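Long-range contact in acinetobacter secreted protease CpaA (PDB 6O38), which is a secreted zinc metalloprotease, a type II secretion substrate that binds its dedicated chaperone CpaB: residues N347-R360 / T364-D376. Residues are numbered along the deposited sequence; the frame is centred on the assembly and turned at random.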
ATOM      1  N   ASN A 347      18.503  30.062   6.940  1.00 31.74           N
ATOM      2  CA  ASN A 347      19.640  29.778   7.806  1.00 32.78           C
ATOM      3  C   ASN A 347      20.960  29.685   7.047  1.00 34.26           C
ATOM      4  O   ASN A 347      21.975  29.314   7.644  1.00 35.59           O
ATOM      5  CB  ASN A 347      19.403  28.482   8.589  1.00 32.54           C
ATOM      6  CG  ASN A 347      19.167  27.279   7.688  1.00 32.38           C
ATOM      7  OD1 ASN A 347      19.357  27.343   6.473  1.00 32.63           O
ATOM      8  ND2 ASN A 347      18.755  26.169   8.288  1.00 31.93           N
ATOM      9  N   GLY A 348      20.967  30.005   5.755  1.00 32.15           N
ATOM     10  CA  GLY A 348      22.175  29.959   4.963  1.00 33.22           C
ATOM     11  C   GLY A 348      22.402  28.669   4.206  1.00 33.44           C
ATOM     12  O   GLY A 348      23.385  28.578   3.459  1.00 34.44           O
ATOM     13  N   LEU A 349      21.544  27.666   4.389  1.00 35.04           N
ATOM     14  CA  LEU A 349      21.650  26.439   3.611  1.00 35.29           C
ATOM     15  C   LEU A 349      21.602  26.758   2.124  1.00 35.56           C
ATOM     16  O   LEU A 349      20.701  27.460   1.656  1.00 34.75           O
ATOM     17  CB  LEU A 349      20.526  25.473   3.990  1.00 33.99           C
ATOM     18  CG  LEU A 349      20.425  24.171   3.189  1.00 34.02           C
ATOM     19  CD1 LEU A 349      21.694  23.344   3.335  1.00 35.40           C
ATOM     20  CD2 LEU A 349      19.208  23.369   3.625  1.00 32.64           C
ATOM     21  N   SER A 350      22.579  26.243   1.383  1.00 36.91           N
ATOM     22  CA  SER A 350      22.710  26.551  -0.037  1.00 37.54           C
ATOM     23  C   SER A 350      23.249  25.318  -0.741  1.00 38.46           C
ATOM     24  O   SER A 350      24.367  24.877  -0.457  1.00 39.58           O
ATOM     25  CB  SER A 350      23.633  27.751  -0.259  1.00 38.65           C
ATOM     26  OG  SER A 350      23.988  27.882  -1.624  1.00 39.91           O
ATOM     27  N   THR A 351      22.451  24.767  -1.651  1.00 39.66           N
ATOM     28  CA  THR A 351      22.793  23.535  -2.343  1.00 40.41           C
ATOM     29  C   THR A 351      22.073  23.518  -3.686  1.00 40.76           C
ATOM     30  O   THR A 351      21.357  24.460  -4.039  1.00 40.67           O
ATOM     31  CB  THR A 351      22.436  22.323  -1.479  1.00 39.44           C
ATOM     32  OG1 THR A 351      22.691  21.112  -2.203  1.00 39.97           O
ATOM     33  CG2 THR A 351      20.975  22.391  -1.056  1.00 37.75           C
ATOM     34  N   ALA A 352      22.270  22.440  -4.440  1.00 40.03           N
ATOM     35  CA  ALA A 352      21.682  22.305  -5.765  1.00 40.36           C
ATOM     36  C   ALA A 352      21.066  20.923  -5.931  1.00 39.40           C
ATOM     37  O   ALA A 352      21.516  19.946  -5.325  1.00 39.13           O
ATOM     38  CB  ALA A 352      22.724  22.542  -6.866  1.00 41.83           C
ATOM     39  N   ILE A 353      20.030  20.852  -6.764  1.00 43.05           N
ATOM     40  CA  ILE A 353      19.417  19.592  -7.170  1.00 42.15           C
ATOM     41  C   ILE A 353      19.648  19.412  -8.664  1.00 42.68           C
ATOM     42  O   ILE A 353      19.493  20.361  -9.444  1.00 42.88           O
ATOM     43  CB  ILE A 353      17.918  19.546  -6.820  1.00 40.37           C
ATOM     44  CG1 ILE A 353      17.295  18.238  -7.313  1.00 39.57           C
ATOM     45  CG2 ILE A 353      17.184  20.753  -7.390  1.00 39.92           C
ATOM     46  CD1 ILE A 353      15.931  17.959  -6.734  1.00 37.98           C
ATOM     47  N   LYS A 354      20.034  18.204  -9.058  1.00 44.42           N
ATOM     48  CA  LYS A 354      20.396  17.895 -10.433  1.00 45.04           C
ATOM     49  C   LYS A 354      19.334  17.018 -11.088  1.00 43.93           C
ATOM     50  O   LYS A 354      18.387  16.560 -10.445  1.00 42.75           O
ATOM     51  CB  LYS A 354      21.773  17.224 -10.469  1.00 46.34           C
ATOM     52  CG  LYS A 354      22.878  18.116  -9.918  1.00 47.71           C
ATOM     53  CD  LYS A 354      24.236  17.441  -9.945  1.00 49.09           C
ATOM     54  CE  LYS A 354      24.384  16.474  -8.780  1.00 48.73           C
ATOM     55  NZ  LYS A 354      25.774  15.952  -8.659  1.00 49.96           N
ATOM     56  N   ASN A 355      19.501  16.803 -12.392  1.00 45.81           N
ATOM     57  CA  ASN A 355      18.527  16.046 -13.170  1.00 44.99           C
ATOM     58  C   ASN A 355      18.391  14.623 -12.643  1.00 44.60           C
ATOM     59  O   ASN A 355      19.388  13.929 -12.426  1.00 45.48           O
ATOM     60  CB  ASN A 355      18.933  16.024 -14.644  1.00 45.96           C
ATOM     61  CG  ASN A 355      17.946  15.264 -15.508  1.00 45.34           C
ATOM     62  OD1 ASN A 355      16.736  15.325 -15.291  1.00 44.22           O
ATOM     63  ND2 ASN A 355      18.459  14.541 -16.498  1.00 46.32           N
ATOM     64  N   GLY A 356      17.147  14.190 -12.443  1.00 43.28           N
ATOM     65  CA  GLY A 356      16.869  12.850 -11.973  1.00 42.81           C
ATOM     66  C   GLY A 356      17.031  12.647 -10.483  1.00 42.44           C
ATOM     67  O   GLY A 356      16.901  11.510 -10.014  1.00 42.21           O
ATOM     68  N   GLU A 357      17.308  13.703  -9.726  1.00 41.77           N
ATOM     69  CA  GLU A 357      17.612  13.597  -8.307  1.00 41.63           C
ATOM     70  C   GLU A 357      16.369  13.863  -7.469  1.00 40.18           C
ATOM     71  O   GLU A 357      15.548  14.722  -7.806  1.00 39.60           O
ATOM     72  CB  GLU A 357      18.723  14.576  -7.918  1.00 42.83           C
ATOM     73  CG  GLU A 357      19.376  14.275  -6.578  1.00 43.20           C
ATOM     74  CD  GLU A 357      20.549  15.192  -6.279  1.00 44.52           C
ATOM     75  OE1 GLU A 357      20.904  16.012  -7.154  1.00 45.36           O
ATOM     76  OE2 GLU A 357      21.118  15.092  -5.171  1.00 44.48           O
ATOM     77  N   ASN A 358      16.242  13.122  -6.373  1.00 39.89           N
ATOM     78  CA  ASN A 358      15.230  13.363  -5.355  1.00 38.62           C
ATOM     79  C   ASN A 358      15.916  13.920  -4.116  1.00 38.83           C
ATOM     80  O   ASN A 358      16.942  13.388  -3.679  1.00 39.65           O
ATOM     81  CB  ASN A 358      14.473  12.078  -5.009  1.00 37.88           C
ATOM     82  CG  ASN A 358      13.523  11.643  -6.106  1.00 37.49           C
ATOM     83  OD1 ASN A 358      12.318  11.879  -6.027  1.00 36.44           O
ATOM     84  ND2 ASN A 358      14.061  11.001  -7.136  1.00 38.28           N
ATOM     85  N   ARG A 359      15.359  14.993  -3.559  1.00 36.39           N
ATOM     86  CA  ARG A 359      15.972  15.644  -2.411  1.00 36.59           C
ATOM     87  C   ARG A 359      14.903  16.000  -1.394  1.00 35.27           C
ATOM     88  O   ARG A 359      13.889  16.612  -1.743  1.00 34.53           O
ATOM     89  CB  ARG A 359      16.735  16.909  -2.824  1.00 37.72           C
ATOM     90  CG  ARG A 359      17.949  16.641  -3.689  1.00 39.12           C
ATOM     91  CD  ARG A 359      19.158  16.320  -2.836  1.00 39.81           C
ATOM     92  NE  ARG A 359      19.581  17.454  -2.024  1.00 39.94           N
ATOM     93  CZ  ARG A 359      20.517  18.323  -2.384  1.00 41.10           C
ATOM     94  NH1 ARG A 359      21.133  18.195  -3.551  1.00 42.27           N
ATOM     95  NH2 ARG A 359      20.837  19.318  -1.575  1.00 41.21           N
ATOM     96  N   ARG A 360      15.129  15.612  -0.142  1.00 35.45           N
ATOM     97  CA  ARG A 360      14.205  15.893   0.946  1.00 34.25           C
ATOM     98  C   ARG A 360      14.886  16.774   1.983  1.00 34.62           C
ATOM     99  O   ARG A 360      16.062  16.576   2.306  1.00 35.65           O
ATOM    100  CB  ARG A 360      13.692  14.605   1.607  1.00 33.71           C
ATOM    101  CG  ARG A 360      12.674  14.854   2.717  1.00 32.63           C
ATOM    102  CD  ARG A 360      11.979  13.578   3.168  1.00 32.28           C
ATOM    103  NE  ARG A 360      12.848  12.727   3.972  1.00 33.23           N
ATOM    104  CZ  ARG A 360      13.428  11.618   3.524  1.00 34.14           C
ATOM    105  NH1 ARG A 360      13.225  11.222   2.274  1.00 34.26           N
ATOM    106  NH2 ARG A 360      14.206  10.904   4.325  1.00 34.97           N
ATOM    107  N   THR A 364      13.903  22.183  11.328  1.00 31.51           N
ATOM    108  CA  THR A 364      14.304  22.031  12.719  1.00 31.84           C
ATOM    109  C   THR A 364      14.176  23.375  13.432  1.00 31.73           C
ATOM    110  O   THR A 364      13.795  24.386  12.837  1.00 31.49           O
ATOM    111  CB  THR A 364      15.736  21.496  12.828  1.00 33.39           C
ATOM    112  OG1 THR A 364      16.659  22.495  12.378  1.00 34.44           O
ATOM    113  CG2 THR A 364      15.906  20.241  11.987  1.00 33.72           C
ATOM    114  N   ALA A 365      14.498  23.374  14.727  1.00 33.59           N
ATOM    115  CA  ALA A 365      14.458  24.607  15.505  1.00 33.61           C
ATOM    116  C   ALA A 365      15.420  25.661  14.972  1.00 34.67           C
ATOM    117  O   ALA A 365      15.214  26.855  15.219  1.00 34.57           O
ATOM    118  CB  ALA A 365      14.770  24.313  16.973  1.00 33.77           C
ATOM    119  N   GLN A 366      16.464  25.250  14.252  1.00 32.80           N
ATOM    120  CA  GLN A 366      17.453  26.168  13.702  1.00 33.83           C
ATOM    121  C   GLN A 366      17.394  26.231  12.176  1.00 33.75           C
ATOM    122  O   GLN A 366      18.401  26.512  11.521  1.00 34.84           O
ATOM    123  CB  GLN A 366      18.852  25.786  14.179  1.00 35.62           C
ATOM    124  CG  GLN A 366      19.100  26.129  15.643  1.00 35.86           C
ATOM    125  CD  GLN A 366      20.147  25.247  16.291  1.00 37.40           C
ATOM    126  OE1 GLN A 366      20.438  24.152  15.812  1.00 38.39           O
ATOM    127  NE2 GLN A 366      20.718  25.723  17.392  1.00 37.84           N
ATOM    128  N   GLY A 367      16.226  25.972  11.603  1.00 32.47           N
ATOM    129  CA  GLY A 367      15.996  26.159  10.185  1.00 32.29           C
ATOM    130  C   GLY A 367      15.945  24.846   9.422  1.00 32.22           C
ATOM    131  O   GLY A 367      15.925  23.752   9.992  1.00 32.06           O
ATOM    132  N   TRP A 368      15.925  24.980   8.098  1.00 32.07           N
ATOM    133  CA  TRP A 368      15.837  23.823   7.221  1.00 31.96           C
ATOM    134  C   TRP A 368      17.135  23.025   7.240  1.00 33.07           C
ATOM    135  O   TRP A 368      18.226  23.567   7.439  1.00 34.18           O
ATOM    136  CB  TRP A 368      15.505  24.260   5.795  1.00 31.95           C
ATOM    137  CG  TRP A 368      14.079  24.680   5.631  1.00 31.13           C
ATOM    138  CD1 TRP A 368      13.605  25.953   5.521  1.00 31.14           C
ATOM    139  CD2 TRP A 368      12.936  23.819   5.570  1.00 30.42           C
ATOM    140  NE1 TRP A 368      12.236  25.939   5.392  1.00 30.66           N
ATOM    141  CE2 TRP A 368      11.803  24.640   5.419  1.00 30.22           C
ATOM    142  CE3 TRP A 368      12.764  22.432   5.628  1.00 30.01           C
ATOM    143  CZ2 TRP A 368      10.513  24.121   5.323  1.00 29.75           C
ATOM    144  CZ3 TRP A 368      11.484  21.919   5.533  1.00 29.19           C
ATOM    145  CH2 TRP A 368      10.375  22.762   5.383  1.00 29.07           C
ATOM    146  N   THR A 369      17.006  21.718   7.021  1.00 32.13           N
ATOM    147  CA  THR A 369      18.100  20.780   7.218  1.00 33.43           C
ATOM    148  C   THR A 369      18.027  19.680   6.169  1.00 33.41           C
ATOM    149  O   THR A 369      16.936  19.225   5.812  1.00 32.33           O
ATOM    150  CB  THR A 369      18.048  20.193   8.642  1.00 33.55           C
ATOM    151  OG1 THR A 369      18.788  21.036   9.534  1.00 34.65           O
ATOM    152  CG2 THR A 369      18.608  18.781   8.696  1.00 34.38           C
ATOM    153  N   VAL A 370      19.195  19.273   5.665  1.00 33.43           N
ATOM    154  CA  VAL A 370      19.262  18.173   4.708  1.00 33.63           C
ATOM    155  C   VAL A 370      18.742  16.901   5.362  1.00 33.37           C
ATOM    156  O   VAL A 370      19.134  16.554   6.484  1.00 34.16           O
ATOM    157  CB  VAL A 370      20.703  17.999   4.202  1.00 35.25           C
ATOM    158  CG1 VAL A 370      20.889  16.630   3.567  1.00 35.58           C
ATOM    159  CG2 VAL A 370      21.057  19.104   3.219  1.00 35.45           C
ATOM    160  N   ASP A 371      17.853  16.194   4.659  1.00 37.54           N
ATOM    161  CA  ASP A 371      17.230  14.993   5.202  1.00 37.18           C
ATOM    162  C   ASP A 371      17.390  13.779   4.291  1.00 37.66           C
ATOM    163  O   ASP A 371      16.747  12.751   4.533  1.00 37.30           O
ATOM    164  CB  ASP A 371      15.742  15.249   5.484  1.00 35.71           C
ATOM    165  CG  ASP A 371      15.140  14.229   6.438  1.00 35.77           C
ATOM    166  OD1 ASP A 371      15.721  14.008   7.523  1.00 36.69           O
ATOM    167  OD2 ASP A 371      14.086  13.648   6.103  1.00 35.10           O
ATOM    168  N   SER A 372      18.226  13.862   3.258  1.00 37.15           N
ATOM    169  CA  SER A 372      18.449  12.721   2.381  1.00 37.36           C
ATOM    170  C   SER A 372      19.772  12.900   1.652  1.00 38.59           C
ATOM    171  O   SER A 372      20.204  14.024   1.386  1.00 38.98           O
ATOM    172  CB  SER A 372      17.309  12.552   1.371  1.00 36.37           C
ATOM    173  OG  SER A 372      17.257  13.643   0.468  1.00 36.32           O
ATOM    174  N   TYR A 373      20.409  11.774   1.340  1.00 38.05           N
ATOM    175  CA  TYR A 373      21.645  11.743   0.572  1.00 39.30           C
ATOM    176  C   TYR A 373      21.419  10.968  -0.718  1.00 39.29           C
ATOM    177  O   TYR A 373      20.782   9.911  -0.714  1.00 38.80           O
ATOM    178  CB  TYR A 373      22.784  11.110   1.378  1.00 40.64           C
ATOM    179  CG  TYR A 373      22.973  11.727   2.744  1.00 41.04           C
ATOM    180  CD1 TYR A 373      23.680  12.914   2.898  1.00 41.79           C
ATOM    181  CD2 TYR A 373      22.445  11.127   3.879  1.00 40.76           C
ATOM    182  CE1 TYR A 373      23.856  13.485   4.144  1.00 42.38           C
ATOM    183  CE2 TYR A 373      22.616  11.692   5.130  1.00 41.32           C
ATOM    184  CZ  TYR A 373      23.322  12.870   5.257  1.00 42.26           C
ATOM    185  OH  TYR A 373      23.496  13.436   6.500  1.00 43.10           O
ATOM    186  N   THR A 374      21.944  11.494  -1.821  1.00 40.90           N
ATOM    187  CA  THR A 374      21.717  10.911  -3.137  1.00 41.00           C
ATOM    188  C   THR A 374      22.789   9.868  -3.427  1.00 42.03           C
ATOM    189  O   THR A 374      23.984  10.183  -3.438  1.00 43.14           O
ATOM    190  CB  THR A 374      21.720  11.992  -4.216  1.00 41.38           C
ATOM    191  OG1 THR A 374      20.683  12.943  -3.943  1.00 40.46           O
ATOM    192  CG2 THR A 374      21.488  11.375  -5.587  1.00 41.68           C
ATOM    193  N   ILE A 375      22.360   8.635  -3.671  1.00 42.00           N
ATOM    194  CA  ILE A 375      23.252   7.539  -4.029  1.00 43.25           C
ATOM    195  C   ILE A 375      23.124   7.314  -5.530  1.00 44.02           C
ATOM    196  O   ILE A 375      22.086   6.847  -6.010  1.00 43.71           O
ATOM    197  CB  ILE A 375      22.928   6.264  -3.239  1.00 43.16           C
ATOM    198  CG1 ILE A 375      23.075   6.516  -1.737  1.00 42.52           C
ATOM    199  CG2 ILE A 375      23.827   5.118  -3.683  1.00 44.56           C
ATOM    200  CD1 ILE A 375      22.718   5.323  -0.879  1.00 42.48           C
ATOM    201  N   ASP A 376      24.175   7.649  -6.274  1.00 47.67           N
ATOM    202  CA  ASP A 376      24.156   7.500  -7.723  1.00 48.16           C
ATOM    203  C   ASP A 376      24.381   6.041  -8.098  1.00 48.58           C
ATOM    204  O   ASP A 376      25.301   5.392  -7.588  1.00 49.28           O
ATOM    205  CB  ASP A 376      25.225   8.384  -8.365  1.00 49.36           C
ATOM    206  CG  ASP A 376      24.870   9.859  -8.311  1.00 49.17           C
ATOM    207  OD1 ASP A 376      23.677  10.178  -8.123  1.00 48.20           O
ATOM    208  OD2 ASP A 376      25.784  10.698  -8.459  1.00 50.11           O
TER
HETATM  209  O   HOH W   1      16.052  28.112   7.551  1.00 26.76           O
HETATM  210  O   HOH W   2      26.056  13.809  -7.473  1.00 49.44           O
HETATM  211  O   HOH W   3      18.728  13.020  -1.895  1.00 37.61           O
HETATM  212  O   HOH W   4      18.765  16.337   0.642  1.00 34.86           O
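R360 and D371 meet across an antiparallel beta hairpin, strands 358-364 and 367-381, where its second strand is broken, in the last of four StcE-type beta-sandwich domains; that strand runs on toward the metalloprotease fold. The hairpin illustrates how side chains take over where regular strand pairing is interrupted. R360 still receives the D371 backbone N-H on its carbonyl O, but its own N-H goes to a side chain, S372 OG, at 3.0 Å. With OG set between the backbone N and the carbonyl carbon (chi1 66°), S372 in effect stands in for the backbone acceptor expected in regular pairing. The R360 guanidinium stands almost perpendicular to the D371 carboxylate, the planes 80° apart, and NE reaches the anti side of OD2 at 2.6 Å, while NH2 adds only a weak second bond. R360 NH1 also bonds Y417 OH and NH2 the carbonyl of A414, tying the hairpin to strand 416-425 and the residues just before it.

Farther along, the extended E357 side chain crosses T374, whose OG1 donates to OE2 at 2.5 Å; the other oxygen, OE1, takes the K354 N-H of the turn from K354 to E357. Water 3 joins T374 OG1, S372 OG and N358 O where the strands separate.

Outside the hairpin, just before strand 350-353 of a separate three-stranded sheet, L349 lays CD2 near W368 CB and CD1 against V370 CG2, 4.3 Å away. N347 forms an Asx turn, its OD1 accepting from L349 N, while ND2 donates both hydrogens, in the plane of its amide, to lone pairs of Q366 O (3.3 Å) and W368 O (2.8 Å).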